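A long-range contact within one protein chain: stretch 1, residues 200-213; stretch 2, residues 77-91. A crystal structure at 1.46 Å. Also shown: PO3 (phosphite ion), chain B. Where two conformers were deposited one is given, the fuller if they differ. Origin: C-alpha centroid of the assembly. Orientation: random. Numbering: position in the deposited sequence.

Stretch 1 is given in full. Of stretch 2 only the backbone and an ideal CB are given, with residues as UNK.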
# COMPACT_ATOMS: atom_id res chain seq x y z
N THR A 200 -3.29 5.08 -14.30
CA THR A 200 -2.70 3.86 -14.85
C THR A 200 -3.71 2.74 -15.11
O THR A 200 -4.82 2.75 -14.56
CB THR A 200 -1.61 3.28 -13.93
OG1 THR A 200 -2.20 2.66 -12.75
CG2 THR A 200 -0.57 4.37 -13.50
N PRO A 201 -3.29 1.72 -15.89
CA PRO A 201 -4.00 0.45 -15.91
C PRO A 201 -4.03 -0.21 -14.52
O PRO A 201 -3.30 0.19 -13.61
CB PRO A 201 -3.17 -0.41 -16.87
CG PRO A 201 -2.47 0.55 -17.76
CD PRO A 201 -2.15 1.70 -16.84
N GLU A 202 -4.91 -1.19 -14.41
CA GLU A 202 -5.14 -1.95 -13.17
C GLU A 202 -4.10 -3.04 -12.91
O GLU A 202 -3.52 -3.60 -13.85
CB GLU A 202 -6.51 -2.65 -13.19
CG GLU A 202 -7.68 -1.68 -13.29
CD GLU A 202 -8.92 -2.26 -13.97
OE1 GLU A 202 -8.80 -3.06 -14.91
OE2 GLU A 202 -10.04 -1.88 -13.57
N TYR A 203 -3.92 -3.33 -11.63
CA TYR A 203 -3.00 -4.37 -11.14
C TYR A 203 -3.49 -4.78 -9.73
O TYR A 203 -4.36 -4.14 -9.16
CB TYR A 203 -1.51 -3.89 -11.15
CG TYR A 203 -1.33 -2.59 -10.44
CD1 TYR A 203 -1.19 -2.57 -9.05
CD2 TYR A 203 -1.37 -1.37 -11.13
CE1 TYR A 203 -1.07 -1.38 -8.36
CE2 TYR A 203 -1.24 -0.16 -10.45
CZ TYR A 203 -1.11 -0.18 -9.05
OH TYR A 203 -1.01 1.00 -8.34
N VAL A 204 -2.88 -5.82 -9.16
CA VAL A 204 -3.26 -6.29 -7.80
C VAL A 204 -2.41 -5.57 -6.75
O VAL A 204 -1.24 -5.31 -7.01
CB VAL A 204 -3.12 -7.82 -7.64
CG1 VAL A 204 -1.67 -8.26 -7.59
CG2 VAL A 204 -3.82 -8.28 -6.39
N ASP A 205 -2.95 -5.30 -5.57
CA ASP A 205 -2.17 -4.58 -4.56
C ASP A 205 -2.38 -5.12 -3.13
O ASP A 205 -1.79 -6.16 -2.76
CB ASP A 205 -2.36 -3.06 -4.70
CG ASP A 205 -1.23 -2.25 -4.00
OD1 ASP A 205 -0.38 -2.85 -3.28
OD2 ASP A 205 -1.13 -1.02 -4.25
N TYR A 206 -3.10 -4.37 -2.29
CA TYR A 206 -3.00 -4.60 -0.86
C TYR A 206 -3.66 -5.88 -0.39
O TYR A 206 -4.64 -6.35 -0.97
CB TYR A 206 -3.61 -3.45 -0.07
CG TYR A 206 -2.91 -2.12 -0.19
CD1 TYR A 206 -2.12 -1.67 0.85
CD2 TYR A 206 -3.09 -1.27 -1.27
CE1 TYR A 206 -1.48 -0.45 0.82
CE2 TYR A 206 -2.45 -0.02 -1.34
CZ TYR A 206 -1.67 0.40 -0.28
OH TYR A 206 -1.06 1.65 -0.38
N HIS A 207 -3.11 -6.45 0.68
CA HIS A 207 -3.64 -7.65 1.31
C HIS A 207 -3.10 -7.91 2.69
O HIS A 207 -1.98 -7.49 3.03
CB HIS A 207 -3.40 -8.87 0.42
CG HIS A 207 -1.96 -9.17 0.12
ND1 HIS A 207 -1.19 -8.40 -0.74
CD2 HIS A 207 -1.18 -10.21 0.48
CE1 HIS A 207 0.01 -8.94 -0.84
NE2 HIS A 207 0.04 -10.04 -0.11
N TRP A 208 -3.93 -8.56 3.50
CA TRP A 208 -3.56 -9.04 4.81
C TRP A 208 -2.82 -10.35 4.70
O TRP A 208 -3.26 -11.26 4.02
CB TRP A 208 -4.78 -9.28 5.69
CG TRP A 208 -5.48 -8.05 6.20
CD1 TRP A 208 -6.70 -7.54 5.79
CD2 TRP A 208 -5.03 -7.21 7.27
NE1 TRP A 208 -6.99 -6.42 6.52
CE2 TRP A 208 -6.00 -6.20 7.44
CE3 TRP A 208 -3.89 -7.20 8.07
CZ2 TRP A 208 -5.86 -5.21 8.40
CZ3 TRP A 208 -3.76 -6.22 9.03
CH2 TRP A 208 -4.73 -5.24 9.18
N VAL A 209 -1.75 -10.45 5.47
CA VAL A 209 -0.92 -11.64 5.58
C VAL A 209 -0.79 -12.01 7.05
O VAL A 209 -0.44 -11.17 7.87
CB VAL A 209 0.47 -11.44 4.95
CG1 VAL A 209 1.29 -12.73 5.05
CG2 VAL A 209 0.35 -11.01 3.49
N ALA A 210 -0.99 -13.30 7.37
CA ALA A 210 -0.83 -13.80 8.74
C ALA A 210 0.30 -14.84 8.82
O ALA A 210 0.58 -15.56 7.84
CB ALA A 210 -2.12 -14.42 9.27
N GLN A 211 0.91 -14.94 9.99
CA GLN A 211 1.85 -16.01 10.32
C GLN A 211 1.15 -17.36 10.20
O GLN A 211 -0.06 -17.49 10.47
CB GLN A 211 2.43 -15.89 11.73
CG GLN A 211 3.23 -14.64 12.00
CD GLN A 211 4.60 -14.61 11.34
OE1 GLN A 211 5.07 -15.60 10.79
NE2 GLN A 211 5.23 -13.47 11.38
N GLY A 212 1.94 -18.35 9.84
CA GLY A 212 1.48 -19.73 9.66
C GLY A 212 1.36 -20.51 10.94
O GLY A 212 0.80 -21.61 10.93
N ASP A 213 1.87 -19.98 12.04
CA ASP A 213 1.94 -20.74 13.31
C ASP A 213 1.00 -20.30 14.41
O ASP A 213 1.24 -20.60 15.60
CB ASP A 213 3.36 -20.75 13.85
CG ASP A 213 3.93 -19.35 14.10
OD1 ASP A 213 3.21 -18.41 14.53
OD2 ASP A 213 5.14 -19.17 13.85
N UNK A 77 5.29 -20.39 4.33
CA UNK A 77 4.11 -21.03 4.92
C UNK A 77 3.24 -20.03 5.68
O UNK A 77 2.40 -20.38 6.50
CB UNK A 77 4.54 -22.16 5.86
N UNK A 78 3.46 -18.75 5.39
CA UNK A 78 2.57 -17.72 5.86
C UNK A 78 1.31 -17.78 5.02
O UNK A 78 1.24 -18.48 3.99
CB UNK A 78 3.23 -16.34 5.79
N UNK A 79 0.30 -17.06 5.47
CA UNK A 79 -1.06 -17.16 4.92
C UNK A 79 -1.61 -15.84 4.39
O UNK A 79 -1.71 -14.88 5.12
CB UNK A 79 -2.01 -17.70 5.99
N UNK A 80 -2.04 -15.84 3.14
CA UNK A 80 -2.85 -14.74 2.58
C UNK A 80 -4.26 -14.83 3.12
O UNK A 80 -4.96 -15.83 2.92
CB UNK A 80 -2.86 -14.78 1.05
N UNK A 81 -4.69 -13.75 3.79
CA UNK A 81 -5.97 -13.74 4.54
C UNK A 81 -7.14 -13.09 3.81
O UNK A 81 -8.21 -13.68 3.75
CB UNK A 81 -5.77 -13.01 5.87
N UNK A 82 -6.95 -11.87 3.33
CA UNK A 82 -8.02 -11.05 2.77
C UNK A 82 -7.47 -9.84 2.00
O UNK A 82 -6.29 -9.49 2.11
CB UNK A 82 -8.95 -10.58 3.89
N UNK A 83 -8.34 -9.22 1.22
CA UNK A 83 -8.06 -8.00 0.48
C UNK A 83 -9.37 -7.22 0.40
O UNK A 83 -10.39 -7.69 0.89
CB UNK A 83 -7.49 -8.30 -0.91
N UNK A 84 -9.33 -6.05 -0.22
CA UNK A 84 -10.54 -5.30 -0.62
C UNK A 84 -10.90 -5.59 -2.06
O UNK A 84 -10.07 -6.06 -2.83
CB UNK A 84 -10.34 -3.80 -0.43
N UNK A 85 -12.14 -5.31 -2.45
CA UNK A 85 -12.52 -5.44 -3.86
C UNK A 85 -11.59 -4.65 -4.77
O UNK A 85 -11.15 -5.16 -5.79
CB UNK A 85 -13.96 -4.97 -4.07
N UNK A 86 -11.27 -3.43 -4.36
CA UNK A 86 -10.39 -2.54 -5.15
C UNK A 86 -8.96 -3.08 -5.35
O UNK A 86 -8.30 -2.78 -6.36
CB UNK A 86 -10.31 -1.17 -4.47
N UNK A 87 -8.51 -3.89 -4.41
CA UNK A 87 -7.17 -4.48 -4.53
C UNK A 87 -6.98 -5.47 -5.67
O UNK A 87 -5.85 -5.75 -6.04
CB UNK A 87 -6.82 -5.19 -3.22
N UNK A 88 -8.08 -6.00 -6.21
CA UNK A 88 -8.03 -6.80 -7.44
C UNK A 88 -7.83 -5.98 -8.72
O UNK A 88 -7.35 -6.52 -9.71
CB UNK A 88 -9.32 -7.61 -7.57
N UNK A 89 -8.23 -4.72 -8.68
CA UNK A 89 -8.21 -3.78 -9.82
C UNK A 89 -7.68 -2.39 -9.42
O UNK A 89 -8.31 -1.34 -9.66
CB UNK A 89 -9.62 -3.64 -10.41
N UNK A 90 -6.50 -2.42 -8.78
CA UNK A 90 -5.92 -1.23 -8.15
C UNK A 90 -5.22 -0.38 -9.22
O UNK A 90 -4.72 -0.91 -10.20
CB UNK A 90 -4.94 -1.62 -7.04
N UNK A 91 -5.16 0.92 -8.97
CA UNK A 91 -4.56 1.89 -9.88
C UNK A 91 -3.67 2.92 -9.17
O UNK A 91 -3.88 3.23 -8.00
CB UNK A 91 -5.67 2.62 -10.65
P PO3 B . 1.64 -0.10 -1.91
O1 PO3 B . 0.82 0.19 -3.21
O2 PO3 B . 2.67 -1.30 -2.04
O3 PO3 B . 2.33 1.19 -1.38

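Position 77 has phi/psi of 71/18, a left-handed conformation that glycine, asparagine or aspartate adopt most readily. Its CB lies 5.5 Å from Gly 212 CA, so size is little limited. The residue is Asn 77, whose side-chain end leads away; its backbone O accepts a CA-H...O contact from Gly 212 CA at 3.4 Å.

At position 78 the ideal CB is 3.4 Å from Ala 210 O and 4.2 Å from Val 209 CG1, which suits a small side chain, polar or not. Ser 78 fits, its CB 3.5 Å from Ala 210 O, with OG hydrogen-bonded elsewhere in the structure.

At 79 the backbone forms a reciprocal antiparallel pair, N to Ala 210 O and Ala 210 N to O of 79, both 2.8 Å and nearly straight. CB falls on the same sheet face as Ala 210, where an extended backbone (-123/126) favours a beta-branched or other apolar residue. Ile 79 fits, its CG1 4.3 Å from Gly 212 CA.

Position 80 pairs with Val 209 without hydrogen bonds, and its CB lies 4.9 Å from His 207 CD2. Valine, isoleucine or threonine would suit; Val 80 brings CG1 to 4.1 Å from His 207 CD2.

Position 81 points toward stretch 1, its CB 3.6 Å from Trp 208 O, while its N donates to that same O at 2.9 Å. With the CB atoms of Trp 208 and Ala 210 nearby, an apolar side chain such as leucine, isoleucine, valine or methionine would suit. Ile 81 places CG1 3.7 Å from Ala 210 CB.

At 82, CB is 4.2 Å from Trp 208 CD1, and O accepts from Trp 208 N at 2.9 Å. A small apolar residue can lie beside the indole; Ala 82 does.

Position 83 has CB 3.5 Å from Tyr 206 O, an acceptor that a polar side chain could reach directly or through water. In Gln 83, OE1 accepts from a water (2.8 Å) that also donates to Tyr 206 O (2.7 Å).

The ideal CB atoms at 84, 85, 86 and 88 find nothing of stretch 1 within 5.5 Å, so many residues would serve: Arg 84, Asp 85, Ile 86 and Lys 88. Arg 84 still extends NH2 to 3.4 Å from Tyr 206 CD2.

Position 87 offers its O to Asp 205 N (3.0 Å), and its CB lies near the Tyr 206 backbone, whose N invites an acceptor: aspartate or asparagine. Asp 87 OD1 takes a weak bond from Tyr 206 N (3.2 Å), while OD2 forms a salt bridge with Arg 84 NE (2.9 Å).

At 89, CB is 3.6 Å from Glu 202 OE2, so a cation might be guessed; the residue is Glu 89, poorly ordered, its end leading away.

Position 90 bonds both ways with Tyr 203 (N to O 2.8 Å, O from N 2.9 Å), and the Tyr 203 and Tyr 206 rings favour a large apolar group. Phe 90 turns a face to the Tyr 206 edge, centroids 5.5 Å apart.

At 91, CA-to-CB points away overall, CB 4.0 Å from Thr 200 O; a long cation or other long flexible chain could reach Glu 202. Lys 91 lays CE 3.6 Å from Glu 202 CG, while NZ stays 4.5 Å from Glu 202 OE2, beyond a salt bridge.

Stretch 2 77-91: NSIVIAQRDIDKEFK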
# COMPACT_ATOMS: atom_id res chain seq x y z
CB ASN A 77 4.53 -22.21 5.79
CG ASN A 77 5.31 -23.23 4.99
OD1 ASN A 77 6.44 -23.56 5.32
ND2 ASN A 77 4.74 -23.65 3.86
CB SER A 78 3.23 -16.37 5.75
OG SER A 78 3.83 -16.29 4.49
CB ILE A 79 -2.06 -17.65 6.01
CG1 ILE A 79 -1.53 -18.90 6.75
CG2 ILE A 79 -3.45 -17.89 5.43
CD1 ILE A 79 -1.38 -20.13 5.89
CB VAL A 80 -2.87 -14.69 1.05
CG1 VAL A 80 -3.63 -13.47 0.58
CG2 VAL A 80 -1.46 -14.65 0.51
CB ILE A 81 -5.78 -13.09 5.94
CG1 ILE A 81 -4.86 -13.94 6.82
CG2 ILE A 81 -7.11 -12.83 6.64
CD1 ILE A 81 -5.46 -15.23 7.35
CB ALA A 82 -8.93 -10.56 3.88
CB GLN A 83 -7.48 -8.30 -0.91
CG GLN A 83 -8.51 -8.93 -1.86
CD GLN A 83 -7.99 -9.40 -3.21
OE1 GLN A 83 -7.23 -8.71 -3.85
NE2 GLN A 83 -8.48 -10.55 -3.68
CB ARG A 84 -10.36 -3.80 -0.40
CG ARG A 84 -9.86 -3.43 0.99
CD ARG A 84 -9.30 -2.02 1.09
NE ARG A 84 -8.13 -1.85 0.23
CZ ARG A 84 -7.42 -0.73 0.13
NH1 ARG A 84 -7.75 0.35 0.81
NH2 ARG A 84 -6.36 -0.70 -0.66
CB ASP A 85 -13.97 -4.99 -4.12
CG ASP A 85 -14.98 -5.99 -3.60
OD1 ASP A 85 -15.10 -7.09 -4.19
OD2 ASP A 85 -15.64 -5.68 -2.59
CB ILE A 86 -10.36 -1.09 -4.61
CG1 ILE A 86 -9.68 -0.17 -5.63
CG2 ILE A 86 -9.71 -0.96 -3.24
CD1 ILE A 86 -10.29 -0.24 -7.02
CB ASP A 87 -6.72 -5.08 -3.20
CG ASP A 87 -6.63 -4.05 -2.12
OD1 ASP A 87 -5.95 -3.02 -2.36
OD2 ASP A 87 -7.22 -4.25 -1.03
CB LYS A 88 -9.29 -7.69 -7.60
CG LYS A 88 -9.24 -8.98 -6.76
CD LYS A 88 -10.28 -9.99 -7.21
CE LYS A 88 -11.56 -9.91 -6.43
NZ LYS A 88 -12.64 -10.71 -7.07
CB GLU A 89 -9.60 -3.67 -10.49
CG GLU A 89 -10.71 -3.14 -9.57
CD GLU A 89 -11.72 -4.21 -9.19
OE1 GLU A 89 -11.30 -5.27 -8.68
OE2 GLU A 89 -12.94 -4.01 -9.40
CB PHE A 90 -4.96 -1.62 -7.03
CG PHE A 90 -4.86 -0.60 -5.94
CD1 PHE A 90 -5.84 -0.54 -4.97
CD2 PHE A 90 -3.83 0.34 -5.88
CE1 PHE A 90 -5.84 0.42 -4.00
CE2 PHE A 90 -3.81 1.31 -4.88
CZ PHE A 90 -4.84 1.36 -3.94
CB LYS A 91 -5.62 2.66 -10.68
CG LYS A 91 -6.51 1.77 -11.50
CD LYS A 91 -7.65 2.60 -12.08
CE LYS A 91 -8.53 1.76 -12.98
NZ LYS A 91 -9.55 2.63 -13.63
O HOH W 1 -4.63 -7.80 -3.24
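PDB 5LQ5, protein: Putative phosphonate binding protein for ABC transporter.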